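Local structure of putative pilus assembly-related protein (Burkholderia pseudomallei, 4DAD) at residues A[32-43]-A[124-135]. The protein is of uncertain function, but carries a CheY-like response regulator receiver domain, the piece described here, and probably belongs to an ATP-binding family linked to pilus assembly. Sequence-based numbering, arbitrary orientation.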
loop_
_atom_site.group_PDB
_atom_site.type_symbol
_atom_site.label_atom_id
_atom_site.label_comp_id
_atom_site.label_asym_id
_atom_site.label_seq_id
_atom_site.Cartn_x
_atom_site.Cartn_y
_atom_site.Cartn_z
ATOM N N ARG A 32 -20.759 12.449 9.764
ATOM C CA ARG A 32 -19.871 11.297 9.463
ATOM C C ARG A 32 -18.519 11.448 10.169
ATOM O O ARG A 32 -18.027 10.467 10.730
ATOM C CB ARG A 32 -19.627 11.097 7.949
ATOM C CG ARG A 32 -20.846 10.715 7.112
ATOM C CD ARG A 32 -20.606 9.388 6.426
ATOM N NE ARG A 32 -20.469 9.475 4.968
ATOM C CZ ARG A 32 -20.030 8.473 4.200
ATOM N NH1 ARG A 32 -19.627 7.330 4.747
ATOM N NH2 ARG A 32 -19.952 8.623 2.885
ATOM N N LEU A 33 -17.940 12.680 10.159
ATOM C CA LEU A 33 -16.661 12.975 10.784
ATOM C C LEU A 33 -16.722 12.650 12.276
ATOM O O LEU A 33 -15.922 11.842 12.760
ATOM C CB LEU A 33 -16.229 14.441 10.539
ATOM C CG LEU A 33 -14.885 14.896 11.138
ATOM C CD1 LEU A 33 -13.732 14.089 10.592
ATOM C CD2 LEU A 33 -14.617 16.345 10.827
ATOM N N ALA A 34 -17.711 13.208 12.975
ATOM C CA ALA A 34 -17.919 13.003 14.414
ATOM C C ALA A 34 -18.084 11.528 14.753
ATOM O O ALA A 34 -17.574 11.094 15.786
ATOM C CB ALA A 34 -19.142 13.786 14.893
ATOM N N HIS A 35 -18.803 10.773 13.888
ATOM C CA HIS A 35 -19.092 9.344 14.034
ATOM C C HIS A 35 -17.817 8.524 13.797
ATOM O O HIS A 35 -17.502 7.661 14.614
ATOM C CB HIS A 35 -20.220 8.924 13.084
ATOM C CG HIS A 35 -20.650 7.499 13.235
ATOM N ND1 HIS A 35 -21.447 7.089 14.291
ATOM C CD2 HIS A 35 -20.389 6.431 12.445
ATOM C CE1 HIS A 35 -21.639 5.794 14.110
ATOM N NE2 HIS A 35 -21.025 5.357 13.006
ATOM N N LEU A 36 -17.057 8.830 12.730
ATOM C CA LEU A 36 -15.787 8.159 12.469
ATOM C C LEU A 36 -14.810 8.331 13.628
ATOM O O LEU A 36 -14.221 7.354 14.053
ATOM C CB LEU A 36 -15.134 8.666 11.184
ATOM C CG LEU A 36 -15.589 8.082 9.853
ATOM C CD1 LEU A 36 -14.813 8.742 8.700
ATOM C CD2 LEU A 36 -15.329 6.574 9.787
ATOM N N ALA A 37 -14.649 9.548 14.132
ATOM C CA ALA A 37 -13.750 9.898 15.240
ATOM C C ALA A 37 -14.167 9.223 16.547
ATOM O O ALA A 37 -13.307 8.762 17.319
ATOM C CB ALA A 37 -13.723 11.399 15.419
ATOM N N ARG A 38 -15.498 9.117 16.765
ATOM C CA ARG A 38 -16.084 8.452 17.936
ATOM C C ARG A 38 -15.767 6.946 17.903
ATOM O O ARG A 38 -15.513 6.338 18.952
ATOM C CB ARG A 38 -17.600 8.691 17.971
ATOM C CG ARG A 38 -18.279 8.336 19.288
ATOM C CD ARG A 38 -19.629 7.679 19.054
ATOM N NE ARG A 38 -19.542 6.214 19.061
ATOM C CZ ARG A 38 -20.427 5.401 18.487
ATOM N NH1 ARG A 38 -21.467 5.899 17.826
ATOM N NH2 ARG A 38 -20.272 4.086 18.555
ATOM N N LEU A 39 -15.802 6.356 16.691
ATOM C CA LEU A 39 -15.558 4.934 16.460
ATOM C C LEU A 39 -14.097 4.591 16.657
ATOM O O LEU A 39 -13.812 3.542 17.229
ATOM C CB LEU A 39 -16.044 4.485 15.069
ATOM C CG LEU A 39 -17.564 4.296 14.931
ATOM C CD1 LEU A 39 -17.929 3.917 13.532
ATOM C CD2 LEU A 39 -18.099 3.260 15.898
ATOM N N VAL A 40 -13.179 5.477 16.228
ATOM C CA VAL A 40 -11.734 5.312 16.399
ATOM C C VAL A 40 -11.420 5.413 17.885
ATOM O O VAL A 40 -10.770 4.522 18.417
ATOM C CB VAL A 40 -10.910 6.312 15.549
ATOM C CG1 VAL A 40 -9.428 6.194 15.867
ATOM C CG2 VAL A 40 -11.148 6.093 14.056
ATOM N N GLY A 41 -11.981 6.414 18.555
ATOM C CA GLY A 41 -11.848 6.618 19.995
ATOM C C GLY A 41 -12.305 5.456 20.855
ATOM O O GLY A 41 -11.815 5.292 21.978
ATOM N N ASP A 42 -13.238 4.625 20.331
ATOM C CA ASP A 42 -13.772 3.441 20.995
ATOM C C ASP A 42 -12.904 2.228 20.751
ATOM O O ASP A 42 -13.019 1.248 21.484
ATOM C CB ASP A 42 -15.184 3.122 20.474
ATOM C CG ASP A 42 -16.312 3.984 21.016
ATOM O OD1 ASP A 42 -16.051 4.810 21.932
ATOM O OD2 ASP A 42 -17.455 3.836 20.525
ATOM N N ALA A 43 -12.094 2.256 19.676
ATOM C CA ALA A 43 -11.263 1.142 19.249
ATOM C C ALA A 43 -9.976 1.053 20.062
ATOM O O ALA A 43 -9.359 -0.009 20.104
ATOM C CB ALA A 43 -10.943 1.277 17.766
ATOM N N TRP A 124 -18.296 0.978 4.920
ATOM C CA TRP A 124 -19.262 1.797 5.627
ATOM C C TRP A 124 -20.639 1.115 5.437
ATOM O O TRP A 124 -20.948 0.714 4.306
ATOM C CB TRP A 124 -19.249 3.252 5.122
ATOM C CG TRP A 124 -20.223 4.132 5.848
ATOM C CD1 TRP A 124 -21.566 4.252 5.609
ATOM C CD2 TRP A 124 -19.948 4.926 7.006
ATOM N NE1 TRP A 124 -22.141 5.092 6.535
ATOM C CE2 TRP A 124 -21.169 5.532 7.399
ATOM C CE3 TRP A 124 -18.783 5.212 7.738
ATOM C CZ2 TRP A 124 -21.249 6.410 8.487
ATOM C CZ3 TRP A 124 -18.866 6.083 8.816
ATOM C CH2 TRP A 124 -20.085 6.685 9.170
ATOM N N PRO A 125 -21.468 0.930 6.500
ATOM C CA PRO A 125 -21.258 1.354 7.905
ATOM C C PRO A 125 -20.062 0.640 8.534
ATOM O O PRO A 125 -19.880 -0.566 8.333
ATOM C CB PRO A 125 -22.598 1.007 8.585
ATOM C CG PRO A 125 -23.219 -0.064 7.718
ATOM C CD PRO A 125 -22.787 0.279 6.318
ATOM N N LEU A 126 -19.212 1.403 9.245
ATOM C CA LEU A 126 -17.995 0.873 9.874
ATOM C C LEU A 126 -18.329 -0.072 11.040
ATOM O O LEU A 126 -19.252 0.203 11.808
ATOM C CB LEU A 126 -17.091 2.027 10.340
ATOM C CG LEU A 126 -15.605 1.743 10.517
ATOM C CD1 LEU A 126 -15.041 0.927 9.369
ATOM C CD2 LEU A 126 -14.825 3.031 10.637
ATOM N N GLU A 127 -17.594 -1.196 11.144
ATOM C CA GLU A 127 -17.789 -2.214 12.176
ATOM C C GLU A 127 -16.604 -2.238 13.197
ATOM O O GLU A 127 -15.453 -2.364 12.777
ATOM C CB GLU A 127 -17.985 -3.590 11.506
ATOM C CG GLU A 127 -18.205 -4.778 12.442
ATOM C CD GLU A 127 -19.271 -4.654 13.519
ATOM O OE1 GLU A 127 -20.350 -4.073 13.249
ATOM O OE2 GLU A 127 -19.014 -5.133 14.648
ATOM N N PRO A 128 -16.886 -2.160 14.533
ATOM C CA PRO A 128 -15.814 -2.172 15.551
ATOM C C PRO A 128 -14.678 -3.183 15.350
ATOM O O PRO A 128 -13.513 -2.764 15.405
ATOM C CB PRO A 128 -16.579 -2.501 16.827
ATOM C CG PRO A 128 -17.850 -1.798 16.638
ATOM C CD PRO A 128 -18.199 -1.971 15.185
ATOM N N ARG A 129 -15.003 -4.481 15.131
ATOM C CA ARG A 129 -14.035 -5.561 14.903
ATOM C C ARG A 129 -13.193 -5.274 13.647
ATOM O O ARG A 129 -11.964 -5.348 13.712
ATOM C CB ARG A 129 -14.753 -6.927 14.804
ATOM C CG ARG A 129 -13.908 -8.115 14.316
ATOM C CD ARG A 129 -12.860 -8.595 15.320
ATOM N NE ARG A 129 -11.819 -9.411 14.679
ATOM C CZ ARG A 129 -10.902 -10.130 15.327
ATOM N NH1 ARG A 129 -10.882 -10.153 16.656
ATOM N NH2 ARG A 129 -10.003 -10.835 14.651
ATOM N N ALA A 130 -13.854 -4.918 12.530
ATOM C CA ALA A 130 -13.213 -4.561 11.268
ATOM C C ALA A 130 -12.206 -3.411 11.476
ATOM O O ALA A 130 -11.035 -3.538 11.090
ATOM C CB ALA A 130 -14.267 -4.163 10.248
ATOM N N LEU A 131 -12.658 -2.332 12.168
ATOM C CA LEU A 131 -11.871 -1.148 12.486
ATOM C C LEU A 131 -10.645 -1.490 13.373
ATOM O O LEU A 131 -9.531 -1.049 13.065
ATOM C CB LEU A 131 -12.746 -0.061 13.157
ATOM C CG LEU A 131 -11.989 1.179 13.669
ATOM C CD1 LEU A 131 -11.242 1.900 12.540
ATOM C CD2 LEU A 131 -12.908 2.117 14.386
ATOM N N ASP A 132 -10.862 -2.229 14.467
ATOM C CA ASP A 132 -9.819 -2.667 15.389
ATOM C C ASP A 132 -8.769 -3.490 14.616
ATOM O O ASP A 132 -7.578 -3.305 14.851
ATOM C CB ASP A 132 -10.443 -3.485 16.552
ATOM C CG ASP A 132 -9.457 -4.145 17.516
ATOM O OD1 ASP A 132 -8.463 -3.482 17.905
ATOM O OD2 ASP A 132 -9.702 -5.316 17.914
ATOM N N ASP A 133 -9.207 -4.353 13.670
ATOM C CA ASP A 133 -8.303 -5.152 12.836
ATOM C C ASP A 133 -7.500 -4.252 11.908
ATOM O O ASP A 133 -6.272 -4.386 11.828
ATOM C CB ASP A 133 -9.082 -6.195 12.016
ATOM C CG ASP A 133 -9.580 -7.388 12.798
ATOM O OD1 ASP A 133 -9.256 -7.486 14.011
ATOM O OD2 ASP A 133 -10.273 -8.244 12.195
ATOM N N ALA A 134 -8.194 -3.325 11.232
ATOM C CA ALA A 134 -7.612 -2.333 10.339
ATOM C C ALA A 134 -6.524 -1.505 11.047
ATOM O O ALA A 134 -5.422 -1.330 10.495
ATOM C CB ALA A 134 -8.709 -1.414 9.816
ATOM N N LEU A 135 -6.836 -1.022 12.277
ATOM C CA LEU A 135 -5.952 -0.184 13.105
ATOM C C LEU A 135 -4.769 -0.986 13.616
ATOM O O LEU A 135 -3.658 -0.456 13.668
ATOM C CB LEU A 135 -6.711 0.478 14.276
ATOM C CG LEU A 135 -7.772 1.484 13.891
ATOM C CD1 LEU A 135 -8.340 2.143 15.096
ATOM C CD2 LEU A 135 -7.249 2.553 12.872
#
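Trp124 holds CG anti to its backbone nitrogen (chi1 -179°), and this carries the indole across to Arg32. The Arg32 chain leaves its helix with CG beside the backbone nitrogen, then bends at chi2 and chi3, which lays its outer half over one indole face. Arg32 CD makes a CH-pi contact over the Trp124 six-membered ring, 4.0 Å from its centroid. The guanidinium forms a cation-pi contact, with Arg32 CZ 4.4 Å from the centroid of the Trp124 five-membered ring and close to the ring normal. The two flat groups are not stacked; their planes stand 66° apart, and Arg32 NH1 dips to 3.3 Å from Trp124 CD2. The same guanidinium reaches Asp74 through NH2 in a salt bridge, so it is held between the Asp74 carboxylate and the indole. The His35 ring meets the far end of the indole obliquely, His35 CD2 lying 3.3 Å from Trp124 CH2. At the indole edge, Leu36 CD2 sits in the ring plane, 3.7 Å from Trp124 CZ3. That methyl also touches Leu126 CD2. Leu39 CD1 lies against Leu126 CB, the two side chains running alongside in opposing directions. Further along, Leu131 CD2 packs against Leu39 CB and Ala43 CB, while Leu135 CD1 lies 3.8 Å from Ala43 CB. No hydrogen bond joins the two segments. Segments 32-43 and 128-135 cross at -71°, with axes 9.8 Å apart at closest approach. Val40 and Leu135 both also touch Ile23 and Met72 of the central strands. A cis peptide bond links Trp124 to Pro125 just beyond strand 118-123. Asp74 is the predicted phosphorylation site, not modified here. The arrangement joins the first and last helices on one side of the parallel sheet, and the cis-proline turn beside the acidic site is characteristic of the CheY-like receiver fold.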